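Pectate lyase (Bacillus subtilis, PDB 5AMV) cleaves polygalacturonate by calcium-dependent beta-elimination, releasing oligosaccharides with unsaturated galacturonosyl groups at their non-reducing ends. Local coordinates at residues 62-67 and 138-143; 156-161 and 198-203; 265-270 and 289-294; 317-322 and 344-349. All coordinates share one frame; numbering follows the deposited sequence.

Contact 1 of 4, residues 62-67 and 138-143; sequences IDMNVD and AKVVGG
I62 and D63 run parallel to V140 and V141, pairing two successive coils of the right-handed parallel beta-helix characteristic of polysaccharide lyase family 1. Three backbone hydrogen bonds join them in the staggered parallel pattern. I62 N donates to K139 O at 2.8 Å, and I62 O in turn accepts from V141 N at 2.8 Å. The third carries the pairing one residue past the strand, M64 N meeting V141 O at 2.9 Å with an almost straight angle of 178° at the hydrogen. CA-H...O contacts from V140 to I62 O and from D63 to V141 O fill in between them.

The polar side chains shape the turn that follows. With its CG anti to the backbone N (chi1 180°), D63 brings OD1 within 3.0 Å of N65 N, which meets it from above the carboxylate plane; this is an Asx turn. N65, the centre of an inverse gamma turn, lays ND2 beside G142 CA at 3.8 Å and reaches G142 O through a water, while its OD1 is hydrogen-bonded to Y78 and Q117.

Apolar contact is compact. M64 CG rests 3.6 Å from G143 CA and 4.2 Å from V140 CG1, and bends at chi2 and chi3 then take the sulfur away from residues 138-143. Both glycines give room: a CB on G142 would collide with N65 ND2, and one on G143 with M64 CG.

Helix 38-45 receives M64 through R38 and L41, and strand 139-141 lies between strands 61-63 and 158-160, with V140 packed on F159.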
loop_
_atom_site.group_PDB
_atom_site.type_symbol
_atom_site.label_atom_id
_atom_site.label_comp_id
_atom_site.label_asym_id
_atom_site.label_seq_id
_atom_site.Cartn_x
_atom_site.Cartn_y
_atom_site.Cartn_z
ATOM N N ILE A 62 18.352 -3.428 -0.937
ATOM C CA ILE A 62 18.405 -3.577 0.524
ATOM C C ILE A 62 17.411 -4.666 0.934
ATOM O O ILE A 62 16.184 -4.460 0.924
ATOM C CB ILE A 62 18.117 -2.230 1.265
ATOM C CG1 ILE A 62 19.202 -1.214 0.850
ATOM C CG2 ILE A 62 18.080 -2.470 2.815
ATOM C CD1 ILE A 62 19.149 0.129 1.609
ATOM N N ASP A 63 17.971 -5.841 1.233
ATOM C CA ASP A 63 17.214 -6.937 1.819
ATOM C C ASP A 63 17.081 -6.680 3.319
ATOM O O ASP A 63 18.098 -6.505 4.035
ATOM C CB ASP A 63 17.923 -8.270 1.462
ATOM C CG ASP A 63 17.231 -9.501 2.030
ATOM O OD1 ASP A 63 16.137 -9.418 2.637
ATOM O OD2 ASP A 63 17.778 -10.617 1.802
ATOM N N MET A 64 15.826 -6.594 3.784
ATOM C CA MET A 64 15.538 -6.325 5.190
ATOM C C MET A 64 15.504 -7.571 6.056
ATOM O O MET A 64 15.562 -7.470 7.282
ATOM C CB MET A 64 14.238 -5.518 5.322
ATOM C CG MET A 64 14.368 -4.109 4.691
ATOM S SD MET A 64 15.566 -3.059 5.559
ATOM C CE MET A 64 14.685 -2.692 7.094
ATOM N N ASN A 65 15.378 -8.740 5.424
ATOM C CA ASN A 65 15.425 -10.013 6.211
ATOM C C ASN A 65 16.882 -10.448 6.386
ATOM O O ASN A 65 17.307 -11.467 5.860
ATOM C CB ASN A 65 14.617 -11.079 5.494
ATOM C CG ASN A 65 13.118 -10.901 5.743
ATOM O OD1 ASN A 65 12.653 -11.107 6.867
ATOM N ND2 ASN A 65 12.356 -10.547 4.689
ATOM N N VAL A 66 17.623 -9.653 7.152
ATOM C CA VAL A 66 19.058 -9.934 7.412
ATOM C C VAL A 66 19.392 -9.616 8.842
ATOM O O VAL A 66 18.703 -8.793 9.515
ATOM C CB VAL A 66 20.000 -9.166 6.456
ATOM C CG1 VAL A 66 19.802 -9.602 4.989
ATOM C CG2 VAL A 66 19.805 -7.689 6.571
ATOM N N ASP A 67 20.454 -10.257 9.330
ATOM C CA ASP A 67 20.875 -10.000 10.699
ATOM C C ASP A 67 21.873 -8.823 10.811
ATOM O O ASP A 67 22.084 -8.062 9.858
ATOM C CB ASP A 67 21.373 -11.310 11.338
ATOM C CG ASP A 67 22.691 -11.814 10.741
ATOM O OD1 ASP A 67 23.440 -11.060 10.077
ATOM O OD2 ASP A 67 22.970 -13.028 10.933
ATOM N N ALA A 138 17.175 0.792 -7.547
ATOM C CA ALA A 138 17.058 0.812 -6.081
ATOM C C ALA A 138 15.889 -0.073 -5.651
ATOM O O ALA A 138 14.792 0.074 -6.156
ATOM C CB ALA A 138 16.841 2.221 -5.589
ATOM N N LYS A 139 16.118 -0.963 -4.690
ATOM C CA LYS A 139 15.095 -1.947 -4.287
ATOM C C LYS A 139 15.110 -2.081 -2.768
ATOM O O LYS A 139 16.178 -2.057 -2.148
ATOM C CB LYS A 139 15.405 -3.323 -4.899
ATOM C CG LYS A 139 15.350 -3.396 -6.413
ATOM C CD LYS A 139 15.750 -4.812 -6.843
ATOM C CE LYS A 139 15.745 -5.010 -8.352
ATOM N NZ LYS A 139 16.516 -3.970 -9.098
ATOM N N VAL A 140 13.920 -2.215 -2.185
ATOM C CA VAL A 140 13.788 -2.617 -0.793
ATOM C C VAL A 140 13.041 -3.966 -0.844
ATOM O O VAL A 140 11.930 -4.058 -1.369
ATOM C CB VAL A 140 12.985 -1.560 0.030
ATOM C CG1 VAL A 140 12.594 -2.111 1.404
ATOM C CG2 VAL A 140 13.785 -0.284 0.176
ATOM N N VAL A 141 13.670 -5.015 -0.291
ATOM C CA VAL A 141 13.171 -6.361 -0.418
ATOM C C VAL A 141 12.792 -6.904 0.950
ATOM O O VAL A 141 13.632 -6.938 1.853
ATOM C CB VAL A 141 14.225 -7.323 -1.106
ATOM C CG1 VAL A 141 13.645 -8.715 -1.271
ATOM C CG2 VAL A 141 14.573 -6.775 -2.513
ATOM N N GLY A 142 11.524 -7.293 1.115
ATOM C CA GLY A 142 11.050 -7.819 2.413
ATOM C C GLY A 142 10.660 -6.770 3.457
ATOM O O GLY A 142 10.031 -7.108 4.450
ATOM N N GLY A 143 10.999 -5.502 3.209
ATOM C CA GLY A 143 10.811 -4.446 4.195
ATOM C C GLY A 143 9.408 -3.839 4.226
ATOM O O GLY A 143 8.669 -3.889 3.230
HETATM O O HOH W 1 9.563 -9.933 4.641
#

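Contact 2 of 4, residues 156-161 and 198-203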
loop_
_atom_site.group_PDB
_atom_site.type_symbol
_atom_site.label_atom_id
_atom_site.label_comp_id
_atom_site.label_asym_id
_atom_site.label_seq_id
_atom_site.Cartn_x
_atom_site.Cartn_y
_atom_site.Cartn_z
ATOM N N ASN A 156 11.111 6.662 -6.303
ATOM C CA ASN A 156 12.045 5.996 -7.218
ATOM C C ASN A 156 12.663 4.722 -6.636
ATOM O O ASN A 156 13.850 4.423 -6.873
ATOM C CB ASN A 156 13.162 6.957 -7.663
ATOM C CG ASN A 156 13.884 6.446 -8.884
ATOM O OD1 ASN A 156 13.249 5.988 -9.836
ATOM N ND2 ASN A 156 15.218 6.584 -8.892
ATOM N N ILE A 157 11.838 3.976 -5.892
ATOM C CA ILE A 157 12.267 2.712 -5.280
ATOM C C ILE A 157 11.273 1.614 -5.659
ATOM O O ILE A 157 10.072 1.834 -5.627
ATOM C CB ILE A 157 12.318 2.809 -3.730
ATOM C CG1 ILE A 157 13.387 3.801 -3.259
ATOM C CG2 ILE A 157 12.573 1.412 -3.047
ATOM C CD1 ILE A 157 12.984 4.476 -1.925
ATOM N N GLU A 158 11.813 0.440 -5.917
ATOM C CA GLU A 158 11.015 -0.764 -6.151
ATOM C C GLU A 158 10.952 -1.533 -4.824
ATOM O O GLU A 158 11.969 -2.010 -4.317
ATOM C CB GLU A 158 11.605 -1.648 -7.272
ATOM C CG GLU A 158 10.777 -2.951 -7.446
ATOM C CD GLU A 158 11.328 -3.866 -8.527
ATOM O OE1 GLU A 158 12.265 -3.447 -9.256
ATOM O OE2 GLU A 158 10.804 -4.988 -8.676
ATOM N N PHE A 159 9.743 -1.645 -4.261
ATOM C CA PHE A 159 9.540 -2.433 -3.028
ATOM C C PHE A 159 9.020 -3.790 -3.440
ATOM O O PHE A 159 8.049 -3.862 -4.174
ATOM C CB PHE A 159 8.440 -1.736 -2.190
ATOM C CG PHE A 159 8.887 -0.451 -1.560
ATOM C CD1 PHE A 159 8.851 0.788 -2.256
ATOM C CD2 PHE A 159 9.356 -0.463 -0.251
ATOM C CE1 PHE A 159 9.255 1.971 -1.638
ATOM C CE2 PHE A 159 9.780 0.712 0.380
ATOM C CZ PHE A 159 9.736 1.929 -0.303
ATOM N N GLN A 160 9.643 -4.865 -2.961
ATOM C CA GLN A 160 9.260 -6.224 -3.332
ATOM C C GLN A 160 8.938 -7.009 -2.064
ATOM O O GLN A 160 9.679 -6.946 -1.080
ATOM C CB GLN A 160 10.437 -6.935 -3.995
ATOM C CG GLN A 160 10.990 -6.274 -5.271
ATOM C CD GLN A 160 12.058 -7.164 -5.898
ATOM O OE1 GLN A 160 12.631 -8.022 -5.228
ATOM N NE2 GLN A 160 12.302 -6.987 -7.169
ATOM N N ASP A 161 7.850 -7.784 -2.142
ATOM C CA ASP A 161 7.667 -8.987 -1.337
ATOM C C ASP A 161 7.823 -8.744 0.161
ATOM O O ASP A 161 8.773 -9.229 0.792
ATOM C CB ASP A 161 8.652 -10.073 -1.856
ATOM C CG ASP A 161 8.312 -11.473 -1.350
ATOM O OD1 ASP A 161 7.236 -11.668 -0.777
ATOM O OD2 ASP A 161 9.149 -12.369 -1.526
ATOM N N HIS A 198 6.609 7.650 -8.074
ATOM C CA HIS A 198 7.539 6.899 -8.932
ATOM C C HIS A 198 8.184 5.709 -8.213
ATOM O O HIS A 198 9.390 5.446 -8.395
ATOM C CB HIS A 198 8.609 7.811 -9.561
ATOM C CG HIS A 198 8.116 8.599 -10.755
ATOM N ND1 HIS A 198 7.709 9.912 -10.635
ATOM C CD2 HIS A 198 7.959 8.269 -12.059
ATOM C CE1 HIS A 198 7.299 10.349 -11.813
ATOM N NE2 HIS A 198 7.447 9.376 -12.698
ATOM N N CYS A 199 7.380 5.010 -7.401
ATOM C CA CYS A 199 7.812 3.765 -6.796
ATOM C C CYS A 199 7.103 2.603 -7.492
ATOM O O CYS A 199 6.104 2.799 -8.180
ATOM C CB CYS A 199 7.480 3.761 -5.295
ATOM S SG CYS A 199 8.493 4.869 -4.340
ATOM N N THR A 200 7.665 1.397 -7.356
ATOM C CA THR A 200 7.071 0.151 -7.869
ATOM C C THR A 200 6.841 -0.742 -6.698
ATOM O O THR A 200 7.645 -0.748 -5.745
ATOM C CB THR A 200 8.008 -0.491 -8.909
ATOM O OG1 THR A 200 8.053 0.373 -10.059
ATOM C CG2 THR A 200 7.456 -1.868 -9.346
ATOM N N PHE A 201 5.721 -1.464 -6.711
ATOM C CA PHE A 201 5.353 -2.369 -5.608
ATOM C C PHE A 201 4.929 -3.691 -6.221
ATOM O O PHE A 201 4.049 -3.713 -7.069
ATOM C CB PHE A 201 4.179 -1.760 -4.804
ATOM C CG PHE A 201 4.473 -0.405 -4.258
ATOM C CD1 PHE A 201 5.075 -0.289 -3.006
ATOM C CD2 PHE A 201 4.172 0.768 -4.987
ATOM C CE1 PHE A 201 5.381 0.955 -2.482
ATOM C CE2 PHE A 201 4.485 2.050 -4.475
ATOM C CZ PHE A 201 5.082 2.157 -3.218
ATOM N N ASN A 202 5.558 -4.792 -5.799
ATOM C CA ASN A 202 5.183 -6.116 -6.303
ATOM C C ASN A 202 5.505 -7.191 -5.267
ATOM O O ASN A 202 6.041 -6.896 -4.206
ATOM C CB ASN A 202 5.875 -6.395 -7.680
ATOM C CG ASN A 202 7.390 -6.297 -7.589
ATOM O OD1 ASN A 202 7.996 -6.990 -6.777
ATOM N ND2 ASN A 202 8.003 -5.433 -8.391
ATOM N N ASP A 203 5.250 -8.443 -5.618
ATOM C CA ASP A 203 5.471 -9.533 -4.657
ATOM C C ASP A 203 6.774 -10.311 -4.923
ATOM O O ASP A 203 6.921 -11.440 -4.455
ATOM C CB ASP A 203 4.233 -10.460 -4.634
ATOM C CG ASP A 203 3.067 -9.837 -3.889
ATOM O OD1 ASP A 203 3.250 -8.759 -3.233
ATOM O OD2 ASP A 203 1.966 -10.428 -3.950
#
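E158 and T200 lie side by side where strands 158-160 and 200-202 stack in parallel on adjoining coils of the beta-helix, and the glutamate continues past T200 to N202. Its CB sits 4.1 Å from T200 CB. CG, anti to the backbone N (chi1 177°), follows T200 CG2 at 4.0 Å, and the extended chain then places the carboxylate beside the N202 amide. There OE2 accepts from N202 ND2 at 2.9 Å, on the anti side and 32° out of the carboxylate plane. From the opposite face Q160 NE2 reaches the same oxygen at 2.9 Å. N202 can turn back like this because its CG stands between the backbone N and the carbonyl carbon; its OD1, hydrogen-bonded to G204 N, also passes 3.4 Å from Q160 CG.

Four backbone hydrogen bonds, from I157 O with T200 N to D161 N with N202 O, set the register. On the other side of the strands the rings of F159 and F201 are nearly parallel, 9° apart, but slid so that they barely overlap, touching at F159 CD1 and F201 CE1, 3.5 Å apart. C199 SG stands at the F159 ring edge, and both rings pack on I186.

An alanine in place of E158 would probably leave the side-chain N-H groups of N202 and Q160 without their shared acceptor, and the Q160 amide freer to turn.

Two amide donors meeting one carboxylate oxygen from opposite faces restrict its rotation and would be expected to favour the ionised form.

Contact 3 of 4, residues 265-270 and 289-294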
loop_
_atom_site.group_PDB
_atom_site.type_symbol
_atom_site.label_atom_id
_atom_site.label_comp_id
_atom_site.label_asym_id
_atom_site.label_seq_id
_atom_site.Cartn_x
_atom_site.Cartn_y
_atom_site.Cartn_z
ATOM N N LYS A 265 -7.374 12.107 3.703
ATOM C CA LYS A 265 -7.384 12.954 2.528
ATOM C C LYS A 265 -6.155 12.597 1.728
ATOM O O LYS A 265 -5.022 12.985 2.056
ATOM C CB LYS A 265 -7.397 14.440 2.889
ATOM C CG LYS A 265 -8.747 14.837 3.492
ATOM C CD LYS A 265 -8.678 16.304 3.898
ATOM C CE LYS A 265 -10.081 16.927 4.091
ATOM N NZ LYS A 265 -10.920 16.192 5.103
ATOM N N ILE A 266 -6.429 11.858 0.657
ATOM C CA ILE A 266 -5.390 11.255 -0.201
ATOM C C ILE A 266 -5.735 11.520 -1.666
ATOM O O ILE A 266 -6.881 11.337 -2.103
ATOM C CB ILE A 266 -5.329 9.751 0.066
ATOM C CG1 ILE A 266 -4.954 9.480 1.538
ATOM C CG2 ILE A 266 -4.299 9.078 -0.886
ATOM C CD1 ILE A 266 -5.379 8.065 1.975
ATOM N N THR A 267 -4.724 11.888 -2.435
ATOM C CA THR A 267 -4.855 12.002 -3.879
ATOM C C THR A 267 -4.051 10.908 -4.554
ATOM O O THR A 267 -2.866 10.776 -4.294
ATOM C CB THR A 267 -4.355 13.376 -4.371
ATOM O OG1 THR A 267 -5.132 14.401 -3.743
ATOM C CG2 THR A 267 -4.449 13.554 -5.901
ATOM N N LEU A 268 -4.718 10.133 -5.404
ATOM C CA LEU A 268 -4.025 9.125 -6.210
ATOM C C LEU A 268 -4.083 9.526 -7.657
ATOM O O LEU A 268 -5.174 9.582 -8.235
ATOM C CB LEU A 268 -4.702 7.745 -6.091
ATOM C CG LEU A 268 -4.870 7.207 -4.656
ATOM C CD1 LEU A 268 -5.465 5.823 -4.720
ATOM C CD2 LEU A 268 -3.533 7.110 -3.927
ATOM N N HIS A 269 -2.927 9.791 -8.256
ATOM C CA HIS A 269 -2.971 10.048 -9.701
ATOM C C HIS A 269 -1.822 9.471 -10.490
ATOM O O HIS A 269 -0.731 9.330 -9.980
ATOM C CB HIS A 269 -3.191 11.564 -9.979
ATOM C CG HIS A 269 -1.984 12.435 -9.736
ATOM N ND1 HIS A 269 -1.011 12.645 -10.696
ATOM C CD2 HIS A 269 -1.607 13.162 -8.647
ATOM C CE1 HIS A 269 -0.083 13.452 -10.208
ATOM N NE2 HIS A 269 -0.419 13.785 -8.971
ATOM N N HIS A 270 -2.093 9.175 -11.767
ATOM C CA HIS A 270 -1.127 8.583 -12.699
ATOM C C HIS A 270 -0.453 7.320 -12.184
ATOM O O HIS A 270 0.692 6.995 -12.590
ATOM C CB HIS A 270 -0.094 9.635 -13.111
ATOM C CG HIS A 270 -0.665 10.752 -13.927
ATOM N ND1 HIS A 270 -1.088 11.942 -13.363
ATOM C CD2 HIS A 270 -0.881 10.865 -15.257
ATOM C CE1 HIS A 270 -1.538 12.744 -14.317
ATOM N NE2 HIS A 270 -1.443 12.105 -15.475
ATOM N N HIS A 289 -9.233 11.636 -3.778
ATOM C CA HIS A 289 -9.300 12.069 -5.171
ATOM C C HIS A 289 -8.511 11.062 -6.011
ATOM O O HIS A 289 -7.325 10.919 -5.808
ATOM C CB HIS A 289 -8.680 13.466 -5.325
ATOM C CG HIS A 289 -8.892 14.077 -6.675
ATOM N ND1 HIS A 289 -8.207 15.196 -7.082
ATOM C CD2 HIS A 289 -9.729 13.756 -7.699
ATOM C CE1 HIS A 289 -8.603 15.538 -8.300
ATOM N NE2 HIS A 289 -9.546 14.698 -8.686
ATOM N N VAL A 290 -9.166 10.406 -6.953
ATOM C CA VAL A 290 -8.596 9.335 -7.759
ATOM C C VAL A 290 -8.658 9.766 -9.224
ATOM O O VAL A 290 -9.740 9.809 -9.817
ATOM C CB VAL A 290 -9.407 8.054 -7.500
ATOM C CG1 VAL A 290 -8.952 6.864 -8.438
ATOM C CG2 VAL A 290 -9.361 7.693 -5.989
ATOM N N TYR A 291 -7.549 10.165 -9.809
ATOM C CA TYR A 291 -7.634 10.596 -11.220
ATOM C C TYR A 291 -6.484 10.143 -12.092
ATOM O O TYR A 291 -5.331 10.027 -11.641
ATOM C CB TYR A 291 -7.844 12.133 -11.345
ATOM C CG TYR A 291 -6.634 13.022 -11.066
ATOM C CD1 TYR A 291 -5.764 13.394 -12.100
ATOM C CD2 TYR A 291 -6.392 13.522 -9.789
ATOM C CE1 TYR A 291 -4.656 14.211 -11.884
ATOM C CE2 TYR A 291 -5.261 14.391 -9.561
ATOM C CZ TYR A 291 -4.437 14.717 -10.609
ATOM O OH TYR A 291 -3.355 15.565 -10.392
ATOM N N ASN A 292 -6.780 9.938 -13.381
ATOM C CA ASN A 292 -5.732 9.573 -14.337
ATOM C C ASN A 292 -4.932 8.315 -13.957
ATOM O O ASN A 292 -3.729 8.253 -14.236
ATOM C CB ASN A 292 -4.731 10.740 -14.593
ATOM C CG ASN A 292 -5.325 11.918 -15.353
ATOM O OD1 ASN A 292 -4.713 12.989 -15.383
ATOM N ND2 ASN A 292 -6.503 11.725 -15.990
ATOM N N ASN A 293 -5.584 7.329 -13.337
ATOM C CA ASN A 293 -4.923 6.059 -13.043
ATOM C C ASN A 293 -5.291 5.066 -14.127
ATOM O O ASN A 293 -6.340 5.196 -14.778
ATOM C CB ASN A 293 -5.319 5.564 -11.642
ATOM C CG ASN A 293 -4.947 6.540 -10.554
ATOM O OD1 ASN A 293 -3.770 6.725 -10.213
ATOM N ND2 ASN A 293 -5.946 7.255 -10.037
ATOM N N TYR A 294 -4.436 4.055 -14.316
ATOM C CA TYR A 294 -4.612 3.077 -15.371
ATOM C C TYR A 294 -4.624 1.703 -14.689
ATOM O O TYR A 294 -3.690 1.392 -13.939
ATOM C CB TYR A 294 -3.491 3.134 -16.395
ATOM C CG TYR A 294 -3.695 2.104 -17.470
ATOM C CD1 TYR A 294 -4.840 2.135 -18.288
ATOM C CD2 TYR A 294 -2.745 1.101 -17.672
ATOM C CE1 TYR A 294 -5.041 1.214 -19.260
ATOM C CE2 TYR A 294 -2.939 0.127 -18.682
ATOM C CZ TYR A 294 -4.096 0.194 -19.464
ATOM O OH TYR A 294 -4.277 -0.756 -20.431
HETATM O O HOH W 2 -6.591 16.163 -5.122
#
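H269 and Y291 lie side by side on adjacent rungs of the parallel beta-helix, each placing an atom over the other's ring. H269 CB makes a CH-pi contact over the centre of the Y291 ring, 3.4 Å from its centroid, and in return Y291 OH lies 3.4 Å above the centre of the imidazole. The ring planes are 9° apart but slid, so ring barely overlaps ring. Both CG atoms take the crowded position between the backbone N and the carbonyl carbon (chi1 74° for H269), which turns the two side chains the same way. One residue on, N292 CB sits over the face of H270, 3.7 Å from its centroid.

The backbone ladder beneath runs H289 N to I266 O, L268 N to H289 O and Y291 N to L268 O, and ends in a weak bond from H270 N to Y291 O.

Further out, the histidines are tied to each other and to the fold's surroundings. H269 ND1 and H270 ND1 share a 2.8 Å hydrogen bond, while their NE2 atoms pair with D12 and D380. A water joins T267 OG1 to H289 ND1; T267 OG1 is also bonded to W14 N, and H289 NE2 is hydrogen-bonded to Q321 OE1.

N293, its OD1 bonded to N271 N, directs ND2 to L268 O at 3.0 Å, from 60° above the carbonyl plane, as that oxygen's second donor besides Y291 N.

Contact 4 of 4, residues 317-322 and 344-349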
loop_
_atom_site.group_PDB
_atom_site.type_symbol
_atom_site.label_atom_id
_atom_site.label_comp_id
_atom_site.label_asym_id
_atom_site.label_seq_id
_atom_site.Cartn_x
_atom_site.Cartn_y
_atom_site.Cartn_z
ATOM N N LYS A 317 -15.682 8.666 0.402
ATOM C CA LYS A 317 -15.984 9.785 -0.450
ATOM C C LYS A 317 -15.007 9.864 -1.618
ATOM O O LYS A 317 -14.294 10.843 -1.779
ATOM C CB LYS A 317 -16.021 11.074 0.381
ATOM C CG LYS A 317 -17.181 11.087 1.371
ATOM C CD LYS A 317 -17.099 12.276 2.327
ATOM C CE LYS A 317 -18.438 12.361 3.175
ATOM N NZ LYS A 317 -18.785 11.121 3.890
ATOM N N ILE A 318 -14.978 8.813 -2.424
ATOM C CA ILE A 318 -14.077 8.808 -3.583
ATOM C C ILE A 318 -14.630 9.725 -4.673
ATOM O O ILE A 318 -15.834 9.642 -5.043
ATOM C CB ILE A 318 -13.898 7.374 -4.152
ATOM C CG1 ILE A 318 -13.249 6.458 -3.097
ATOM C CG2 ILE A 318 -13.131 7.422 -5.484
ATOM C CD1 ILE A 318 -13.279 4.980 -3.457
ATOM N N TYR A 319 -13.760 10.599 -5.165
ATOM C CA TYR A 319 -14.053 11.485 -6.263
ATOM C C TYR A 319 -13.103 11.136 -7.409
ATOM O O TYR A 319 -11.896 11.421 -7.361
ATOM C CB TYR A 319 -13.890 12.935 -5.790
ATOM C CG TYR A 319 -14.481 13.986 -6.694
ATOM C CD1 TYR A 319 -13.824 14.376 -7.858
ATOM C CD2 TYR A 319 -15.674 14.604 -6.362
ATOM C CE1 TYR A 319 -14.352 15.366 -8.747
ATOM C CE2 TYR A 319 -16.205 15.596 -7.194
ATOM C CZ TYR A 319 -15.548 15.982 -8.381
ATOM O OH TYR A 319 -16.079 16.970 -9.194
ATOM N N ALA A 320 -13.664 10.492 -8.435
ATOM C CA ALA A 320 -12.836 9.902 -9.474
ATOM C C ALA A 320 -12.998 10.621 -10.802
ATOM O O ALA A 320 -14.127 10.935 -11.214
ATOM C CB ALA A 320 -13.164 8.401 -9.610
ATOM N N GLN A 321 -11.875 10.961 -11.436
ATOM C CA GLN A 321 -11.921 11.600 -12.747
ATOM C C GLN A 321 -10.933 10.983 -13.731
ATOM O O GLN A 321 -9.744 10.837 -13.441
ATOM C CB GLN A 321 -11.569 13.096 -12.647
ATOM C CG GLN A 321 -12.560 13.901 -11.839
ATOM C CD GLN A 321 -12.073 15.295 -11.613
ATOM O OE1 GLN A 321 -11.124 15.522 -10.861
ATOM N NE2 GLN A 321 -12.708 16.261 -12.282
ATOM N N ASN A 322 -11.422 10.724 -14.940
ATOM C CA ASN A 322 -10.571 10.333 -16.046
ATOM C C ASN A 322 -9.614 9.164 -15.772
ATOM O O ASN A 322 -8.392 9.264 -16.040
ATOM C CB ASN A 322 -9.866 11.542 -16.658
ATOM C CG ASN A 322 -10.867 12.519 -17.309
ATOM O OD1 ASN A 322 -12.101 12.317 -17.198
ATOM N ND2 ASN A 322 -10.360 13.503 -18.026
ATOM N N ALA A 344 -21.965 6.179 -1.901
ATOM C CA ALA A 344 -21.749 7.283 -2.807
ATOM C C ALA A 344 -20.398 7.138 -3.524
ATOM O O ALA A 344 -19.429 6.660 -2.933
ATOM C CB ALA A 344 -21.767 8.601 -2.045
ATOM N N LEU A 345 -20.380 7.562 -4.779
ATOM C CA LEU A 345 -19.158 7.588 -5.589
ATOM C C LEU A 345 -19.372 8.638 -6.663
ATOM O O LEU A 345 -20.365 8.577 -7.426
ATOM C CB LEU A 345 -18.849 6.221 -6.209
ATOM C CG LEU A 345 -17.805 6.166 -7.342
ATOM C CD1 LEU A 345 -16.370 6.485 -6.774
ATOM C CD2 LEU A 345 -17.844 4.808 -7.999
ATOM N N TYR A 346 -18.481 9.616 -6.718
ATOM C CA TYR A 346 -18.442 10.485 -7.883
ATOM C C TYR A 346 -17.468 9.873 -8.874
ATOM O O TYR A 346 -16.322 9.659 -8.526
ATOM C CB TYR A 346 -17.948 11.902 -7.525
ATOM C CG TYR A 346 -17.902 12.858 -8.697
ATOM C CD1 TYR A 346 -16.855 12.835 -9.623
ATOM C CD2 TYR A 346 -18.933 13.769 -8.906
ATOM C CE1 TYR A 346 -16.850 13.684 -10.719
ATOM C CE2 TYR A 346 -18.922 14.635 -9.975
ATOM C CZ TYR A 346 -17.891 14.595 -10.880
ATOM O OH TYR A 346 -17.906 15.438 -11.963
ATOM N N ASP A 347 -17.909 9.608 -10.099
ATOM C CA ASP A 347 -16.943 9.298 -11.148
ATOM C C ASP A 347 -17.354 9.923 -12.471
ATOM O O ASP A 347 -18.526 9.897 -12.866
ATOM C CB ASP A 347 -16.596 7.777 -11.284
ATOM C CG ASP A 347 -17.656 6.995 -11.988
ATOM O OD1 ASP A 347 -18.755 6.877 -11.418
ATOM O OD2 ASP A 347 -17.401 6.481 -13.094
ATOM N N SER A 348 -16.369 10.506 -13.116
ATOM C CA SER A 348 -16.547 11.119 -14.424
ATOM C C SER A 348 -15.403 10.684 -15.340
ATOM O O SER A 348 -14.267 10.505 -14.907
ATOM C CB SER A 348 -16.651 12.661 -14.317
ATOM O OG SER A 348 -15.413 13.310 -14.018
ATOM N N GLY A 349 -15.698 10.516 -16.607
ATOM C CA GLY A 349 -14.670 10.193 -17.582
ATOM C C GLY A 349 -14.082 8.791 -17.472
ATOM O O GLY A 349 -13.016 8.538 -18.053
HETATM O O HOH W 3 -16.689 6.455 -2.349
HETATM O O HOH W 4 -15.503 15.944 -13.308
HETATM O O HOH W 5 -13.672 13.885 -15.730
#
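Towards the C-terminal end of the beta-helix, Y319 and Y346 form an aromatic stack between adjacent coils. Their rings are offset, centroids 3.9 Å apart and planes within 2° of parallel. Both CG atoms are anti to the backbone N (chi1 -165° in Y319), directing the rings the same way, and the offset brings Y319 OH over Y346 CZ at 3.4 Å. A serine in place of Y319 would probably leave this face of the Y346 ring without its stacking partner.

Beneath the rings four backbone hydrogen bonds link the strands, from Y346 N with I318 O at 3.1 Å to N322 N with S348 O at 2.9 Å. On the other face of the strands A320 CB meets D347 CB at 3.9 Å, and nearby I318 CG2 touches L345 CD1 at 3.6 Å. A water connects Q321 NE2 with Y346 OH, while Q321 OE1 is held by H289. At the far end N322, its ND2 hydrogen-bonded to D380 O, has OD1 3.4 Å from G349 CA, just where a CB on that residue would collide with it; the positive phi of G349 also suits glycine.

Strand 317-326 runs between strands 287-296 and 346-348, with Y319 packed on H289 and P373. On the other face of the two segments, I318 and L345 reach I312, and A320 and D347 reach W310, both of strand 310-312.

The four contacts follow one another along the axis of the beta-helix. Contacts 1 and 2 adjoin, strand 139-141 bonding to 158-160 through pairs such as G142 N and Q160 O, 2.9 Å apart. Contacts 2 and 3 do not touch, their centres 18 Å apart, because strand 235-245 runs between 200-202 and 266-274. Contacts 3 and 4 meet again, H289 NE2 lying 2.8 Å from Q321 OE1. The calcium is about 12 Å from the side chains of F201 in contact 2 and I266 in contact 3. The inferred catalytic R279 lies about 10 Å from L268 and from I318, side chain to side chain, and bound galacturonate about 12 Å from I318.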